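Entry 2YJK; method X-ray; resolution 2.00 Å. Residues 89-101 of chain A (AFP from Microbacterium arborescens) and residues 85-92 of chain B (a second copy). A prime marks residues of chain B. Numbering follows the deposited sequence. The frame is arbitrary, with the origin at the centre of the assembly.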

# COMPACT_ATOMS: atom_id res chain seq x y z
N THR A 89 30.21 -16.93 21.17
CA THR A 89 31.00 -15.68 21.32
C THR A 89 30.15 -14.56 21.97
O THR A 89 30.59 -13.88 22.93
CB THR A 89 31.60 -15.29 19.98
OG1 THR A 89 32.28 -16.44 19.49
CG2 THR A 89 32.63 -14.07 20.06
N MET A 90 28.92 -14.40 21.48
CA MET A 90 28.06 -13.37 22.02
C MET A 90 27.84 -13.56 23.52
O MET A 90 27.94 -12.59 24.27
CB MET A 90 26.74 -13.31 21.24
CG MET A 90 25.83 -12.20 21.72
SD MET A 90 24.33 -12.26 20.76
CE MET A 90 23.47 -13.63 21.56
N ALA A 91 27.57 -14.80 23.96
CA ALA A 91 27.37 -15.06 25.40
C ALA A 91 28.64 -14.82 26.23
O ALA A 91 28.53 -14.37 27.37
CB ALA A 91 26.86 -16.47 25.63
N GLU A 92 29.84 -15.11 25.69
CA GLU A 92 31.11 -14.86 26.43
C GLU A 92 31.32 -13.38 26.66
O GLU A 92 32.01 -12.99 27.57
CB GLU A 92 32.34 -15.29 25.60
CG GLU A 92 32.80 -16.72 25.73
CD GLU A 92 33.64 -17.18 24.48
OE1 GLU A 92 34.10 -16.30 23.66
OE2 GLU A 92 33.82 -18.43 24.32
N LYS A 93 30.79 -12.57 25.75
CA LYS A 93 31.15 -11.15 25.65
C LYS A 93 30.04 -10.23 26.22
O LYS A 93 30.13 -9.00 26.17
CB LYS A 93 31.43 -10.81 24.17
CG LYS A 93 32.73 -11.42 23.61
CD LYS A 93 33.95 -10.79 24.31
CE LYS A 93 35.23 -11.57 24.10
NZ LYS A 93 35.47 -11.79 22.66
N THR A 94 29.03 -10.86 26.80
CA THR A 94 27.81 -10.17 27.08
C THR A 94 27.17 -10.70 28.35
O THR A 94 27.30 -11.88 28.69
CB THR A 94 26.97 -10.40 25.78
OG1 THR A 94 26.91 -9.21 25.02
CG2 THR A 94 25.77 -11.19 25.88
N SER A 95 26.47 -9.83 29.05
CA SER A 95 25.66 -10.29 30.18
C SER A 95 24.36 -9.51 30.28
O SER A 95 24.21 -8.44 29.68
CB SER A 95 26.45 -10.25 31.51
OG SER A 95 26.50 -8.90 31.94
N THR A 96 23.40 -10.06 31.01
CA THR A 96 22.11 -9.43 31.14
C THR A 96 21.56 -9.45 32.56
O THR A 96 21.82 -10.37 33.30
CB THR A 96 21.08 -10.13 30.22
OG1 THR A 96 19.85 -9.43 30.33
CG2 THR A 96 20.85 -11.64 30.61
N ALA A 97 20.72 -8.47 32.87
CA ALA A 97 19.99 -8.36 34.13
C ALA A 97 18.51 -8.76 33.93
O ALA A 97 17.71 -8.74 34.89
CB ALA A 97 20.08 -6.89 34.67
N VAL A 98 18.15 -9.11 32.69
CA VAL A 98 16.75 -9.53 32.46
C VAL A 98 16.45 -10.78 33.26
O VAL A 98 17.23 -11.70 33.22
CB VAL A 98 16.42 -9.79 30.96
CG1 VAL A 98 14.93 -10.24 30.83
CG2 VAL A 98 16.59 -8.54 30.24
N PRO A 99 15.35 -10.80 34.01
CA PRO A 99 15.19 -12.00 34.86
C PRO A 99 14.94 -13.25 34.06
O PRO A 99 14.61 -13.19 32.85
CB PRO A 99 14.00 -11.67 35.76
CG PRO A 99 13.86 -10.11 35.68
CD PRO A 99 14.33 -9.76 34.27
N ALA A 100 15.14 -14.40 34.71
CA ALA A 100 14.99 -15.68 34.02
C ALA A 100 13.54 -16.04 33.78
O ALA A 100 13.27 -16.71 32.83
CB ALA A 100 15.69 -16.79 34.80
N GLY A 101 12.59 -15.63 34.64
CA GLY A 101 11.18 -16.02 34.45
C GLY A 101 10.21 -14.82 34.42
O GLY A 101 10.55 -13.74 33.93
N SER B 85 14.92 -17.76 28.01
CA SER B 85 15.62 -17.71 26.72
C SER B 85 16.65 -16.53 26.76
O SER B 85 16.92 -15.89 25.73
CB SER B 85 14.59 -17.56 25.60
OG SER B 85 15.19 -17.77 24.31
N ARG B 86 17.19 -16.25 27.95
CA ARG B 86 18.31 -15.32 28.06
C ARG B 86 19.45 -15.85 27.21
O ARG B 86 19.53 -17.06 26.96
CB ARG B 86 18.73 -15.10 29.51
CG ARG B 86 17.71 -14.38 30.40
CD ARG B 86 18.15 -14.50 31.88
NE ARG B 86 18.28 -15.91 32.32
CZ ARG B 86 18.88 -16.30 33.45
NH1 ARG B 86 19.42 -15.41 34.27
NH2 ARG B 86 18.95 -17.59 33.75
N VAL B 87 20.30 -14.95 26.71
CA VAL B 87 21.52 -15.36 25.98
C VAL B 87 22.39 -16.47 26.71
O VAL B 87 22.81 -17.45 26.09
CB VAL B 87 22.40 -14.14 25.67
CG1 VAL B 87 23.74 -14.58 25.07
CG2 VAL B 87 21.66 -13.13 24.67
N SER B 88 22.67 -16.31 27.99
CA SER B 88 23.46 -17.31 28.72
C SER B 88 22.77 -18.70 28.64
O SER B 88 23.43 -19.69 28.36
CB SER B 88 23.66 -16.89 30.19
OG SER B 88 22.40 -16.55 30.75
N THR B 89 21.45 -18.75 28.84
CA THR B 89 20.72 -20.00 28.79
C THR B 89 20.75 -20.63 27.39
O THR B 89 21.05 -21.82 27.22
CB THR B 89 19.30 -19.83 29.35
OG1 THR B 89 19.41 -19.35 30.71
CG2 THR B 89 18.56 -21.18 29.42
N MET B 90 20.47 -19.81 26.38
CA MET B 90 20.45 -20.28 24.99
C MET B 90 21.82 -20.88 24.61
O MET B 90 21.91 -21.96 24.00
CB MET B 90 20.05 -19.11 24.06
CG MET B 90 19.99 -19.45 22.63
SD MET B 90 19.73 -17.94 21.56
CE MET B 90 21.18 -16.90 21.94
N ALA B 91 22.88 -20.16 24.96
CA ALA B 91 24.21 -20.61 24.73
C ALA B 91 24.52 -21.96 25.42
O ALA B 91 25.17 -22.79 24.82
CB ALA B 91 25.20 -19.56 25.17
N GLU B 92 24.08 -22.17 26.67
CA GLU B 92 24.27 -23.48 27.34
C GLU B 92 23.50 -24.58 26.61
O GLU B 92 23.91 -25.72 26.63
CB GLU B 92 23.73 -23.45 28.78
CG GLU B 92 24.49 -22.59 29.78
CD GLU B 92 23.63 -22.22 31.08
OE1 GLU B 92 22.54 -22.84 31.31
OE2 GLU B 92 24.05 -21.29 31.86
O HOH W 1 19.67 -12.40 34.12

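This is a mainly apolar contact between two copies of the same protein, in which alanine, valine and methionine side chains of two helical segments pack together at one end and an arginine lies along an extended loop at the other, joined to it by a water rather than by any direct hydrogen bond. The two stretches bury 429 Å² between them, counting both sides.

The helical end is built around Val87′, in the first turn of its helix. Its CA-to-CB bond points toward chain A, and with chi1 in the t well both methyl groups of Val87′ lie against CE of Met90, CG2 of Val87′ at 3.6 Å. CG1 of Val87′ also packs 3.7 Å from CB of Ala91 and 4.0 Å from CG2 of Thr94. A beta-branched residue suits this place because it offers two methyl surfaces close to the backbone, with little side-chain freedom to give up on packing.

Ala91 also points toward its partner, and here smallness is what counts. The backbones approach closely, with CA of Ala91 only 5.6 Å from CA of Ser88′, and a single methyl group fills the narrow space. The same residue type meets its own copy: CB of Ala91 is 3.5 Å from CB of Ala91′, so the two methyls are in contact. Met90 works differently. Its CA-to-CB bond points sideways, but the long, unbranched chain, with chi1 and chi2 both t and chi3 p, brings its end nearer to chain B. CE of Met90 thus reaches Val87′ and also lies 4.0 Å from CE of Met90′, whose side chain adopts the same rotamer wells. Both methionines are buried, which suits an apolar side chain, and unbranched flexibility lets the end reach a partner at which the CA-to-CB bond does not point.

Beyond the helix, the chain of Thr94 to Thr96 is extended, and its side chains alternate: Thr94 and Thr96 point toward chain B, whereas Ser95 points away and stays exposed. Thr96 combines two roles. CG2 of Thr96 packs 4.1 Å from CD of Arg86′, while OG1 of Thr96 accepts a hydrogen bond from N of Val98 at 2.9 Å, a nearly straight bond that ties the loop to itself.

Arg86′ has more area covered by the other stretch than any other residue here, 93 Å². It occupies the N-cap position, just before the helix, and its side chain runs along the loop. CD of Arg86′ comes within 3.2 Å of O of Val98, and the methyl of Ala100 sits over one face of the guanidinium, with CB of Ala100 3.5 Å from CZ of Arg86′. That face is flat and poorly hydrated, so a small methyl can lie against it while the nitrogens remain free to bond around the rim. NH1 of Arg86′ uses this freedom by donating to water 1 at 3.0 Å. The water in turn donates to O of Thr96 at 3.1 Å and to O of Val98 at 2.7 Å, linking the positive group to two backbone carbonyls. NE and NH2 of Arg86′ are hydrogen-bonded just outside the two stretches.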